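Local coordinates for protein putative isomerase (Streptomyces coelicolor A3, PDB 2OQH) that probably dehydrates D-glucarate to 5-dehydro-4-deoxy-D-glucarate, as a member of the enolase superfamily with a capping domain and a TIM-barrel domain, at residues T6-W11 / P65-T70; A58-M63 / Y94-A99; D270-G275 / T306-A311; D332-P337 / D360-Y365. All blocks are in the same frame, centred on the assembly; numbering follows the deposited sequence.

How the contacts relate
Contacts 1 and 2 belong to the N-terminal capping part and alternate along the chain: strand 5-15 meets the loop after helix 54-63, and helix 54-63 meets helix 85-112. Their centres are 11 Å apart, and V10 packs on V60. Contact 3 follows in the barrel, its centre 15 Å from that of contact 2; the two touch where A98 and A95 of helix 85-112 lie against the backbone of 270-275. Contact 4 comes last in sequence, about 20 Å from contact 3 between centres, but its helix 359-368 returns to strand 5-15, where L362 packs on W11 of contact 1. The chain's end thus completes the cap; cap and barrel meet where contacts 2 and 3 touch and in contact 4.

Contact 1. Residues T6-W11 / P65-T70; sequences TDVDVW and PDLIGT
I68 does most of the reaching here, from a turn at the surface toward the edge strand 5-15. At CB its side chain forks. One branch, I68 CG2, is anti to the backbone N and passes T6 O at 4.1 Å. The longer branch leaves with CG1 anti to the carbonyl carbon, and a second torsion of -54° folds the tip back toward the strand. I68 CD1 there comes to 3.3 Å from T6 O. I68 CD1 also lies 3.8 Å from D7 CA, so it rests on backbone rather than on a side chain. Beyond that it just meets V8, with I68 CD1 4.2 Å from V8 CG2.

V8 faces the turn through its CG2 methyl, and V8 CG2 is also 4.1 Å from L67 CD1; the two side chains cross at about a right angle. T6 and D7 both pair with R39 of the neighbouring strand 31-40, a classic beta bulge, and their own side chains point away from the turn.

The turn itself is type II, from L67 to T70. L67 O is gripped twice, by T70 N and by T70 OG1, the latter at 2.6 Å on a lone pair in the carbonyl plane. G69 sits at the position of positive phi (98°), where a CB would collide with the carbonyl before it, and its backbone also bonds to I5. No hydrogen bond joins 6-11 to 65-70 directly: the turn is stiffened by its own polar bonds and meets these six strand residues through aliphatic carbons, resting on V8 and on the T6-D7 backbone.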
loop_
_atom_site.group_PDB
_atom_site.type_symbol
_atom_site.label_atom_id
_atom_site.label_comp_id
_atom_site.label_asym_id
_atom_site.label_seq_id
_atom_site.Cartn_x
_atom_site.Cartn_y
_atom_site.Cartn_z
ATOM N N THR A 6 -0.747 28.929 -0.110
ATOM C CA THR A 6 -1.848 29.873 0.029
ATOM C C THR A 6 -3.139 29.187 0.450
ATOM O O THR A 6 -3.935 29.753 1.210
ATOM C CB THR A 6 -2.114 30.621 -1.293
ATOM O OG1 THR A 6 -2.212 29.677 -2.367
ATOM C CG2 THR A 6 -0.995 31.610 -1.584
ATOM N N ASP A 7 -3.346 27.965 -0.030
ATOM C CA ASP A 7 -4.571 27.247 0.299
ATOM C C ASP A 7 -4.396 25.742 0.406
ATOM O O ASP A 7 -3.564 25.150 -0.279
ATOM C CB ASP A 7 -5.642 27.531 -0.763
ATOM C CG ASP A 7 -5.951 29.008 -0.903
ATOM O OD1 ASP A 7 -6.659 29.568 -0.037
ATOM O OD2 ASP A 7 -5.472 29.612 -1.881
ATOM N N VAL A 8 -5.213 25.142 1.268
ATOM C CA VAL A 8 -5.232 23.701 1.490
ATOM C C VAL A 8 -6.705 23.320 1.472
ATOM O O VAL A 8 -7.439 23.619 2.419
ATOM C CB VAL A 8 -4.652 23.312 2.872
ATOM C CG1 VAL A 8 -4.669 21.798 3.023
ATOM C CG2 VAL A 8 -3.234 23.845 3.020
ATOM N N ASP A 9 -7.144 22.679 0.392
ATOM C CA ASP A 9 -8.542 22.280 0.263
ATOM C C ASP A 9 -8.706 20.770 0.311
ATOM O O ASP A 9 -7.902 20.024 -0.260
ATOM C CB ASP A 9 -9.108 22.840 -1.035
ATOM C CG ASP A 9 -9.166 24.351 -1.024
ATOM O OD1 ASP A 9 -9.891 24.896 -0.162
ATOM O OD2 ASP A 9 -8.487 24.987 -1.854
ATOM N N VAL A 10 -9.759 20.324 0.983
ATOM C CA VAL A 10 -9.996 18.898 1.145
ATOM C C VAL A 10 -11.367 18.452 0.658
ATOM O O VAL A 10 -12.380 19.089 0.950
ATOM C CB VAL A 10 -9.855 18.497 2.632
ATOM C CG1 VAL A 10 -9.744 16.987 2.760
ATOM C CG2 VAL A 10 -8.642 19.189 3.246
ATOM N N TRP A 11 -11.385 17.355 -0.093
ATOM C CA TRP A 11 -12.626 16.786 -0.613
ATOM C C TRP A 11 -12.667 15.324 -0.208
ATOM O O TRP A 11 -11.629 14.685 -0.089
ATOM C CB TRP A 11 -12.664 16.821 -2.145
ATOM C CG TRP A 11 -12.765 18.177 -2.785
ATOM C CD1 TRP A 11 -13.910 18.838 -3.139
ATOM C CD2 TRP A 11 -11.673 19.006 -3.207
ATOM N NE1 TRP A 11 -13.594 20.025 -3.765
ATOM C CE2 TRP A 11 -12.227 20.152 -3.818
ATOM C CE3 TRP A 11 -10.278 18.890 -3.131
ATOM C CZ2 TRP A 11 -11.431 21.177 -4.352
ATOM C CZ3 TRP A 11 -9.485 19.915 -3.665
ATOM C CH2 TRP A 11 -10.066 21.038 -4.264
ATOM N N PRO A 65 -4.751 25.283 8.726
ATOM C CA PRO A 65 -4.318 26.618 9.152
ATOM C C PRO A 65 -2.817 26.697 9.423
ATOM O O PRO A 65 -2.192 27.726 9.183
ATOM C CB PRO A 65 -5.143 26.866 10.414
ATOM C CG PRO A 65 -6.393 26.070 10.172
ATOM C CD PRO A 65 -5.849 24.788 9.575
ATOM N N ASP A 66 -2.244 25.605 9.918
ATOM C CA ASP A 66 -0.815 25.568 10.236
ATOM C C ASP A 66 0.108 25.540 9.010
ATOM O O ASP A 66 1.309 25.785 9.139
ATOM C CB ASP A 66 -0.497 24.361 11.137
ATOM C CG ASP A 66 -1.012 24.529 12.565
ATOM O OD1 ASP A 66 -0.729 25.579 13.199
ATOM O OD2 ASP A 66 -1.687 23.597 13.069
ATOM N N LEU A 67 -0.441 25.251 7.829
ATOM C CA LEU A 67 0.369 25.191 6.605
ATOM C C LEU A 67 0.358 26.470 5.775
ATOM O O LEU A 67 1.213 26.660 4.909
ATOM C CB LEU A 67 -0.102 24.048 5.703
ATOM C CG LEU A 67 0.177 22.610 6.139
ATOM C CD1 LEU A 67 -0.921 21.707 5.608
ATOM C CD2 LEU A 67 1.539 22.181 5.628
ATOM N N ILE A 68 -0.612 27.342 6.019
ATOM C CA ILE A 68 -0.686 28.579 5.254
ATOM C C ILE A 68 0.515 29.483 5.524
ATOM O O ILE A 68 0.783 29.855 6.664
ATOM C CB ILE A 68 -1.982 29.335 5.572
ATOM C CG1 ILE A 68 -3.181 28.449 5.224
ATOM C CG2 ILE A 68 -2.045 30.639 4.777
ATOM C CD1 ILE A 68 -3.166 27.924 3.787
ATOM N N GLY A 69 1.248 29.821 4.468
ATOM C CA GLY A 69 2.405 30.683 4.631
ATOM C C GLY A 69 3.715 29.922 4.708
ATOM O O GLY A 69 4.792 30.524 4.781
ATOM N N THR A 70 3.630 28.597 4.696
ATOM C CA THR A 70 4.820 27.757 4.753
ATOM C C THR A 70 5.205 27.297 3.358
ATOM O O THR A 70 4.396 27.318 2.434
ATOM C CB THR A 70 4.594 26.494 5.611
ATOM O OG1 THR A 70 3.586 25.675 5.002
ATOM C CG2 THR A 70 4.160 26.872 7.014
#

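Contact 2. Residues A58-M63 / Y94-A99; sequences AIVRRM and YAAIAA
A96 is the close-packed point of this helix pair. Its CB drops between two side chains of helix 54-63, with A96 CB 3.6 Å from I59 CG2 on one branch and 3.8 Å from V60 CG2 on the next residue. In I59 the CG2 methyl is anti to the backbone N. V60 instead offers the methyl that lies beside its own N. The segment axes come to 8.9 Å with a signed crossing angle of -58°, consistent with a small residue at the crossing.

One turn further along, M63, a selenomethionine, closes the pair. Its chain runs out from the helix and then bends at the selenium (chi3 -60°), which turns CE over the backbone that links A96 to I97, with M63 CE 3.9 Å from A96 C. The selenium meets the flank of the next side chain, M63 SE being 3.8 Å from I97 CG1, and the two chains cross at about a right angle. I97 CB points away from helix 54-63, so the selenium meets its CG1 rather than its tip.

The far side of helix 54-63 is a different environment. A58, R61 and R62 are exposed and do not touch 94-99; R61 NH2 bonds to V10 O of strand 5-15, and R62 NH1 makes a weak bond to Y89 OH, earlier on helix 85-112. Between the two segments there is no hydrogen bond and no polar side chain in contact. Cohesion therefore comes from excluded water and from the fit of alkyl groups round the A96 methyl and of the M63 selenium against I97, joining two helices of the capping domain.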
loop_
_atom_site.group_PDB
_atom_site.type_symbol
_atom_site.label_atom_id
_atom_site.label_comp_id
_atom_site.label_asym_id
_atom_site.label_seq_id
_atom_site.Cartn_x
_atom_site.Cartn_y
_atom_site.Cartn_z
ATOM N N ALA A 58 -11.394 15.476 8.298
ATOM C CA ALA A 58 -11.480 16.373 9.449
ATOM C C ALA A 58 -10.099 16.706 10.016
ATOM O O ALA A 58 -9.835 17.844 10.403
ATOM C CB ALA A 58 -12.349 15.755 10.537
ATOM N N ILE A 59 -9.222 15.709 10.064
ATOM C CA ILE A 59 -7.873 15.902 10.584
ATOM C C ILE A 59 -7.080 16.856 9.695
ATOM O O ILE A 59 -6.368 17.732 10.191
ATOM C CB ILE A 59 -7.116 14.554 10.681
ATOM C CG1 ILE A 59 -7.864 13.598 11.608
ATOM C CG2 ILE A 59 -5.704 14.779 11.216
ATOM C CD1 ILE A 59 -7.268 12.204 11.648
ATOM N N VAL A 60 -7.206 16.692 8.382
ATOM C CA VAL A 60 -6.483 17.552 7.455
ATOM C C VAL A 60 -6.904 19.006 7.613
ATOM O O VAL A 60 -6.066 19.905 7.636
ATOM C CB VAL A 60 -6.718 17.144 5.998
ATOM C CG1 VAL A 60 -5.885 18.028 5.075
ATOM C CG2 VAL A 60 -6.354 15.686 5.806
ATOM N N ARG A 61 -8.207 19.245 7.730
ATOM C CA ARG A 61 -8.673 20.612 7.884
ATOM C C ARG A 61 -8.200 21.221 9.195
ATOM O O ARG A 61 -7.987 22.428 9.272
ATOM C CB ARG A 61 -10.195 20.670 7.762
ATOM C CG ARG A 61 -10.670 20.355 6.343
ATOM C CD ARG A 61 -12.179 20.387 6.246
ATOM N NE ARG A 61 -12.642 20.060 4.898
ATOM C CZ ARG A 61 -13.577 19.152 4.634
ATOM N NH1 ARG A 61 -14.148 18.479 5.631
ATOM N NH2 ARG A 61 -13.941 18.917 3.380
ATOM N N ARG A 62 -8.021 20.396 10.225
ATOM C CA ARG A 62 -7.545 20.924 11.501
ATOM C C ARG A 62 -6.053 21.253 11.422
ATOM O O ARG A 62 -5.526 21.967 12.274
ATOM C CB ARG A 62 -7.817 19.934 12.652
ATOM C CG ARG A 62 -9.288 19.906 13.113
ATOM C CD ARG A 62 -9.489 19.098 14.398
ATOM N NE ARG A 62 -10.858 19.221 14.922
ATOM C CZ ARG A 62 -11.292 18.658 16.052
ATOM N NH1 ARG A 62 -10.471 17.918 16.797
ATOM N NH2 ARG A 62 -12.551 18.835 16.448
HETATM N N MSE A 63 -5.374 20.744 10.391
HETATM C CA MSE A 63 -3.943 20.999 10.216
HETATM C C MSE A 63 -3.695 22.101 9.182
HETATM O O MSE A 63 -2.635 22.730 9.175
HETATM C CB MSE A 63 -3.200 19.721 9.765
HETATM C CG MSE A 63 -3.177 18.565 10.771
HETATM SE SE MSE A 63 -1.948 17.121 10.225
HETATM C CE MSE A 63 -2.767 16.654 8.531
ATOM N N TYR A 94 -1.811 9.284 10.581
ATOM C CA TYR A 94 -0.726 9.116 9.620
ATOM C C TYR A 94 -1.250 9.323 8.201
ATOM O O TYR A 94 -0.592 9.952 7.378
ATOM C CB TYR A 94 -0.114 7.715 9.729
ATOM C CG TYR A 94 0.796 7.519 10.922
ATOM C CD1 TYR A 94 2.015 8.191 11.020
ATOM C CD2 TYR A 94 0.445 6.652 11.945
ATOM C CE1 TYR A 94 2.869 7.994 12.112
ATOM C CE2 TYR A 94 1.288 6.446 13.046
ATOM C CZ TYR A 94 2.496 7.120 13.125
ATOM O OH TYR A 94 3.310 6.924 14.223
ATOM N N ALA A 95 -2.436 8.781 7.926
ATOM C CA ALA A 95 -3.051 8.892 6.604
ATOM C C ALA A 95 -3.387 10.336 6.230
ATOM O O ALA A 95 -3.260 10.721 5.068
ATOM C CB ALA A 95 -4.309 8.034 6.544
ATOM N N ALA A 96 -3.829 11.127 7.204
ATOM C CA ALA A 96 -4.160 12.530 6.942
ATOM C C ALA A 96 -2.867 13.257 6.601
ATOM O O ALA A 96 -2.783 13.986 5.607
ATOM C CB ALA A 96 -4.810 13.156 8.164
ATOM N N ILE A 97 -1.853 13.038 7.434
ATOM C CA ILE A 97 -0.542 13.641 7.230
ATOM C C ILE A 97 0.031 13.236 5.871
ATOM O O ILE A 97 0.551 14.076 5.136
ATOM C CB ILE A 97 0.429 13.215 8.363
ATOM C CG1 ILE A 97 -0.004 13.881 9.674
ATOM C CG2 ILE A 97 1.869 13.552 7.985
ATOM C CD1 ILE A 97 0.786 13.463 10.895
ATOM N N ALA A 98 -0.076 11.956 5.530
ATOM C CA ALA A 98 0.443 11.462 4.254
ATOM C C ALA A 98 -0.143 12.194 3.040
ATOM O O ALA A 98 0.571 12.503 2.089
ATOM C CB ALA A 98 0.189 9.954 4.134
ATOM N N ALA A 99 -1.447 12.459 3.072
ATOM C CA ALA A 99 -2.126 13.160 1.978
ATOM C C ALA A 99 -1.465 14.518 1.734
ATOM O O ALA A 99 -1.190 14.890 0.594
ATOM C CB ALA A 99 -3.599 13.354 2.318
#

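Contact 3. Residues D270-G275 / T306-A311; sequences DVYKWG and TAAHLA
H309 gives up the most surface in this contact: its imidazole runs alongside V271, passing it in the opposite direction, and has the Y272 ring over one face, at the start of the short helix 271-274. The edge that carries CE1 and NE2 leads. H309 CE1 lies 3.1 Å from V271 N, near the ring plane, and V271 CB is 3.5 Å from H309 CE1. D270 OD1 also stands at that edge, 3.5 Å from H309 NE2, but no hydrogen bond joins them.

Y272 comes at one face of the imidazole, its CE2 3.5 Å above the plane and toward the rim. The rings are oblique, with centroids 5.1 Å apart and planes at 52°. The phenol tip passes on to helix 303-315: Y272 OH lies 3.3 Å from A308 CB and hydrogen-bonds to A305 O, which fixes the reach of the ring.

An alanine here in place of H309 would remove the imidazole that packs on V271 and the Y272 ring, and would probably loosen the fit of the start of helix 271-274 against helix 303-315.

D270 is the N-cap of helix 271-274, its OD1 accepting from Y272 N at 3.0 Å, above the carboxylate plane. OD2 makes a weak bond to H297 ND1. Coming just after consecutive barrel strands, 266-269 and 293-296, D270 and H297 are consistent with the His-Asp dyad of mandelate racemase relatives. H309 ND1 is buried with no partner in the model, and no hydrogen bond joins the ring to 270-275, so what it meets there is packing, although D270 OD1 near NE2 may help to stabilise a proton on it.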
loop_
_atom_site.group_PDB
_atom_site.type_symbol
_atom_site.label_atom_id
_atom_site.label_comp_id
_atom_site.label_asym_id
_atom_site.label_seq_id
_atom_site.Cartn_x
_atom_site.Cartn_y
_atom_site.Cartn_z
ATOM N N ASP A 270 4.199 1.611 3.174
ATOM C CA ASP A 270 2.913 2.176 2.780
ATOM C C ASP A 270 2.920 3.632 3.217
ATOM O O ASP A 270 2.841 3.945 4.408
ATOM C CB ASP A 270 1.751 1.432 3.453
ATOM C CG ASP A 270 0.391 2.018 3.094
ATOM O OD1 ASP A 270 0.339 3.047 2.386
ATOM O OD2 ASP A 270 -0.633 1.446 3.523
ATOM N N VAL A 271 3.026 4.515 2.235
ATOM C CA VAL A 271 3.073 5.944 2.490
ATOM C C VAL A 271 1.930 6.437 3.359
ATOM O O VAL A 271 2.119 7.261 4.250
ATOM C CB VAL A 271 3.066 6.727 1.163
ATOM C CG1 VAL A 271 2.854 8.215 1.427
ATOM C CG2 VAL A 271 4.370 6.497 0.437
ATOM N N TYR A 272 0.743 5.912 3.097
ATOM C CA TYR A 272 -0.445 6.327 3.809
ATOM C C TYR A 272 -0.521 5.783 5.217
ATOM O O TYR A 272 -1.232 6.334 6.059
ATOM C CB TYR A 272 -1.658 5.947 2.961
ATOM C CG TYR A 272 -1.431 6.467 1.565
ATOM C CD1 TYR A 272 -1.414 7.839 1.320
ATOM C CD2 TYR A 272 -1.037 5.614 0.538
ATOM C CE1 TYR A 272 -0.992 8.352 0.099
ATOM C CE2 TYR A 272 -0.607 6.119 -0.699
ATOM C CZ TYR A 272 -0.583 7.491 -0.907
ATOM O OH TYR A 272 -0.111 8.012 -2.097
ATOM N N LYS A 273 0.231 4.724 5.485
ATOM C CA LYS A 273 0.252 4.135 6.815
ATOM C C LYS A 273 1.383 4.752 7.657
ATOM O O LYS A 273 1.242 4.930 8.866
ATOM C CB LYS A 273 0.426 2.614 6.696
ATOM C CG LYS A 273 0.407 1.851 8.014
ATOM C CD LYS A 273 0.530 0.333 7.786
ATOM C CE LYS A 273 -0.775 -0.295 7.319
ATOM N NZ LYS A 273 -1.480 -0.990 8.431
ATOM N N TRP A 274 2.488 5.095 6.998
ATOM C CA TRP A 274 3.655 5.672 7.659
ATOM C C TRP A 274 3.738 7.205 7.659
ATOM O O TRP A 274 4.691 7.785 8.179
ATOM C CB TRP A 274 4.923 5.065 7.050
ATOM C CG TRP A 274 5.066 3.606 7.399
ATOM C CD1 TRP A 274 4.263 2.582 6.986
ATOM C CD2 TRP A 274 6.015 3.028 8.305
ATOM N NE1 TRP A 274 4.646 1.403 7.583
ATOM C CE2 TRP A 274 5.722 1.647 8.395
ATOM C CE3 TRP A 274 7.087 3.541 9.051
ATOM C CZ2 TRP A 274 6.462 0.771 9.207
ATOM C CZ3 TRP A 274 7.824 2.668 9.861
ATOM C CH2 TRP A 274 7.505 1.302 9.930
ATOM N N GLY A 275 2.751 7.855 7.054
ATOM C CA GLY A 275 2.719 9.304 7.061
ATOM C C GLY A 275 3.419 10.093 5.970
ATOM O O GLY A 275 3.343 11.324 5.973
ATOM N N THR A 306 -1.597 5.798 -5.981
ATOM C CA THR A 306 -0.779 4.804 -6.659
ATOM C C THR A 306 0.419 5.468 -7.334
ATOM O O THR A 306 1.514 4.913 -7.356
ATOM C CB THR A 306 -1.586 4.037 -7.728
ATOM O OG1 THR A 306 -2.637 3.299 -7.096
ATOM C CG2 THR A 306 -0.688 3.072 -8.486
ATOM N N ALA A 307 0.204 6.659 -7.884
ATOM C CA ALA A 307 1.271 7.401 -8.550
ATOM C C ALA A 307 2.407 7.700 -7.563
ATOM O O ALA A 307 3.586 7.576 -7.899
ATOM C CB ALA A 307 0.716 8.703 -9.132
ATOM N N ALA A 308 2.046 8.096 -6.347
ATOM C CA ALA A 308 3.040 8.394 -5.321
ATOM C C ALA A 308 3.831 7.120 -5.006
ATOM O O ALA A 308 5.054 7.149 -4.894
ATOM C CB ALA A 308 2.354 8.917 -4.072
ATOM N N HIS A 309 3.126 6.000 -4.876
ATOM C CA HIS A 309 3.775 4.728 -4.585
ATOM C C HIS A 309 4.723 4.292 -5.701
ATOM O O HIS A 309 5.812 3.779 -5.437
ATOM C CB HIS A 309 2.727 3.640 -4.343
ATOM C CG HIS A 309 2.269 3.552 -2.921
ATOM N ND1 HIS A 309 2.889 4.238 -1.898
ATOM C CD2 HIS A 309 1.296 2.812 -2.343
ATOM C CE1 HIS A 309 2.319 3.919 -0.749
ATOM N NE2 HIS A 309 1.351 3.056 -0.992
ATOM N N LEU A 310 4.305 4.509 -6.946
ATOM C CA LEU A 310 5.116 4.140 -8.098
ATOM C C LEU A 310 6.429 4.911 -8.113
ATOM O O LEU A 310 7.456 4.373 -8.513
ATOM C CB LEU A 310 4.336 4.392 -9.395
ATOM C CG LEU A 310 3.127 3.472 -9.559
ATOM C CD1 LEU A 310 2.271 3.892 -10.759
ATOM C CD2 LEU A 310 3.634 2.051 -9.732
ATOM N N ALA A 311 6.391 6.170 -7.681
ATOM C CA ALA A 311 7.602 6.989 -7.637
ATOM C C ALA A 311 8.552 6.409 -6.590
ATOM O O ALA A 311 9.764 6.362 -6.785
ATOM C CB ALA A 311 7.256 8.436 -7.288
#

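Contact 4. Residues D332-P337 / D360-Y365; sequences DDIIEP and DKLRHY
D332 OD2 is held by one short bond, from Y365 OH at 2.5 Å, and the carboxylate as a whole by two, since OD1 takes K361 NZ at 2.7 Å in a salt bridge. The two donors use different lone pairs: the lysine comes to OD1 on the syn side, facing the other oxygen, while the phenol comes to OD2 on the anti side. D332 CG stands anti to the backbone N (chi1 -162°), which sends the group toward the helix. Lysine and aspartate meet tip to tip. The tyrosine crosses the aspartate at about a right angle, with OD2 at the edge of its ring.

K361 gets there with its chain extended beyond CG, and on the way K361 CD passes 3.5 Å from D333 O. Behind the polar pair lies I334. I334 CG2 rests 3.7 Å from L362 CA, against the helix backbone, and I334 CD1 meets L362 CD1 at 3.9 Å. I334 holds CG1 in the crowded position between N and carbonyl carbon (chi1 59°). I334 N donates to D333 OD1 at 2.7 Å, while D333 OD2 binds G303 N of helix 303-315.

An alanine here in place of D332 would lose both the salt bridge to K361 and the acceptor for Y365 OH, and would probably loosen the loop's hold on the helix.

L362 also packs on W11 and V13 of strand 5-15. A C-terminal helix lying between the barrel-side loop and the first strand is as expected of the enolase-superfamily capping domain, which is built from both ends of the chain.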
loop_
_atom_site.group_PDB
_atom_site.type_symbol
_atom_site.label_atom_id
_atom_site.label_comp_id
_atom_site.label_asym_id
_atom_site.label_seq_id
_atom_site.Cartn_x
_atom_site.Cartn_y
_atom_site.Cartn_z
ATOM N N ASP A 332 -13.669 4.628 -12.955
ATOM C CA ASP A 332 -13.462 6.050 -13.195
ATOM C C ASP A 332 -12.645 6.651 -12.046
ATOM O O ASP A 332 -12.785 6.239 -10.893
ATOM C CB ASP A 332 -14.823 6.746 -13.335
ATOM C CG ASP A 332 -14.716 8.108 -13.997
ATOM O OD1 ASP A 332 -13.810 8.292 -14.835
ATOM O OD2 ASP A 332 -15.545 8.992 -13.689
ATOM N N ASP A 333 -11.788 7.617 -12.365
ATOM C CA ASP A 333 -10.932 8.255 -11.364
ATOM C C ASP A 333 -10.859 9.742 -11.677
ATOM O O ASP A 333 -11.255 10.169 -12.766
ATOM C CB ASP A 333 -9.521 7.653 -11.430
ATOM C CG ASP A 333 -8.766 7.761 -10.112
ATOM O OD1 ASP A 333 -9.085 8.669 -9.309
ATOM O OD2 ASP A 333 -7.843 6.941 -9.889
ATOM N N ILE A 334 -10.352 10.540 -10.742
ATOM C CA ILE A 334 -10.261 11.966 -10.997
ATOM C C ILE A 334 -9.004 12.344 -11.763
ATOM O O ILE A 334 -8.700 13.517 -11.926
ATOM C CB ILE A 334 -10.365 12.786 -9.702
ATOM C CG1 ILE A 334 -9.263 12.401 -8.720
ATOM C CG2 ILE A 334 -11.720 12.544 -9.061
ATOM C CD1 ILE A 334 -9.370 13.150 -7.414
ATOM N N ILE A 335 -8.270 11.346 -12.236
ATOM C CA ILE A 335 -7.080 11.617 -13.034
ATOM C C ILE A 335 -7.074 10.644 -14.198
ATOM O O ILE A 335 -7.922 9.757 -14.283
ATOM C CB ILE A 335 -5.753 11.448 -12.232
ATOM C CG1 ILE A 335 -5.431 9.965 -12.031
ATOM C CG2 ILE A 335 -5.873 12.135 -10.885
ATOM C CD1 ILE A 335 -4.012 9.710 -11.546
ATOM N N GLU A 336 -6.121 10.821 -15.104
ATOM C CA GLU A 336 -6.013 9.935 -16.250
ATOM C C GLU A 336 -5.496 8.575 -15.785
ATOM O O GLU A 336 -4.594 8.498 -14.948
ATOM C CB GLU A 336 -5.062 10.542 -17.279
ATOM C CG GLU A 336 -5.632 11.771 -17.960
ATOM C CD GLU A 336 -6.626 11.403 -19.052
ATOM O OE1 GLU A 336 -6.178 10.948 -20.133
ATOM O OE2 GLU A 336 -7.852 11.553 -18.827
ATOM N N PRO A 337 -6.056 7.482 -16.326
ATOM C CA PRO A 337 -5.615 6.139 -15.932
ATOM C C PRO A 337 -4.101 5.915 -16.055
ATOM O O PRO A 337 -3.457 6.384 -16.999
ATOM C CB PRO A 337 -6.400 5.223 -16.874
ATOM C CG PRO A 337 -7.659 6.002 -17.131
ATOM C CD PRO A 337 -7.131 7.405 -17.332
ATOM N N ASP A 360 -13.825 18.755 -12.313
ATOM C CA ASP A 360 -15.257 18.536 -12.485
ATOM C C ASP A 360 -15.631 17.181 -11.888
ATOM O O ASP A 360 -16.599 17.075 -11.139
ATOM C CB ASP A 360 -15.636 18.587 -13.971
ATOM C CG ASP A 360 -15.320 19.928 -14.604
ATOM O OD1 ASP A 360 -15.605 20.967 -13.964
ATOM O OD2 ASP A 360 -14.792 19.948 -15.739
ATOM N N LYS A 361 -14.851 16.153 -12.207
ATOM C CA LYS A 361 -15.107 14.814 -11.682
ATOM C C LYS A 361 -14.936 14.803 -10.170
ATOM O O LYS A 361 -15.718 14.174 -9.449
ATOM C CB LYS A 361 -14.153 13.795 -12.310
ATOM C CG LYS A 361 -14.406 13.527 -13.793
ATOM C CD LYS A 361 -13.591 12.333 -14.268
ATOM C CE LYS A 361 -13.998 11.885 -15.659
ATOM N NZ LYS A 361 -13.277 10.637 -16.075
ATOM N N LEU A 362 -13.899 15.491 -9.698
ATOM C CA LEU A 362 -13.637 15.578 -8.267
ATOM C C LEU A 362 -14.886 16.144 -7.603
ATOM O O LEU A 362 -15.402 15.586 -6.632
ATOM C CB LEU A 362 -12.446 16.502 -7.993
ATOM C CG LEU A 362 -12.189 16.882 -6.527
ATOM C CD1 LEU A 362 -11.792 15.625 -5.723
ATOM C CD2 LEU A 362 -11.089 17.942 -6.458
ATOM N N ARG A 363 -15.374 17.257 -8.137
ATOM C CA ARG A 363 -16.561 17.880 -7.581
ATOM C C ARG A 363 -17.732 16.901 -7.690
ATOM O O ARG A 363 -18.545 16.792 -6.777
ATOM C CB ARG A 363 -16.868 19.184 -8.322
ATOM C CG ARG A 363 -17.678 20.173 -7.505
ATOM C CD ARG A 363 -17.901 21.477 -8.263
ATOM N NE ARG A 363 -18.458 21.239 -9.593
ATOM C CZ ARG A 363 -17.739 21.206 -10.712
ATOM N NH1 ARG A 363 -16.424 21.410 -10.665
ATOM N NH2 ARG A 363 -18.332 20.942 -11.873
ATOM N N HIS A 364 -17.804 16.177 -8.802
ATOM C CA HIS A 364 -18.879 15.205 -9.009
ATOM C C HIS A 364 -18.884 14.102 -7.947
ATOM O O HIS A 364 -19.906 13.837 -7.307
ATOM C CB HIS A 364 -18.748 14.576 -10.404
ATOM C CG HIS A 364 -19.686 13.431 -10.650
ATOM N ND1 HIS A 364 -21.056 13.585 -10.725
ATOM C CD2 HIS A 364 -19.447 12.113 -10.845
ATOM C CE1 HIS A 364 -21.618 12.411 -10.954
ATOM N NE2 HIS A 364 -20.662 11.500 -11.032
ATOM N N TYR A 365 -17.735 13.465 -7.748
ATOM C CA TYR A 365 -17.647 12.381 -6.782
ATOM C C TYR A 365 -17.686 12.804 -5.329
ATOM O O TYR A 365 -17.843 11.961 -4.446
ATOM C CB TYR A 365 -16.413 11.538 -7.077
ATOM C CG TYR A 365 -16.605 10.755 -8.353
ATOM C CD1 TYR A 365 -17.557 9.740 -8.426
ATOM C CD2 TYR A 365 -15.888 11.065 -9.506
ATOM C CE1 TYR A 365 -17.797 9.054 -9.612
ATOM C CE2 TYR A 365 -16.120 10.380 -10.707
ATOM C CZ TYR A 365 -17.082 9.376 -10.749
ATOM O OH TYR A 365 -17.349 8.708 -11.929
#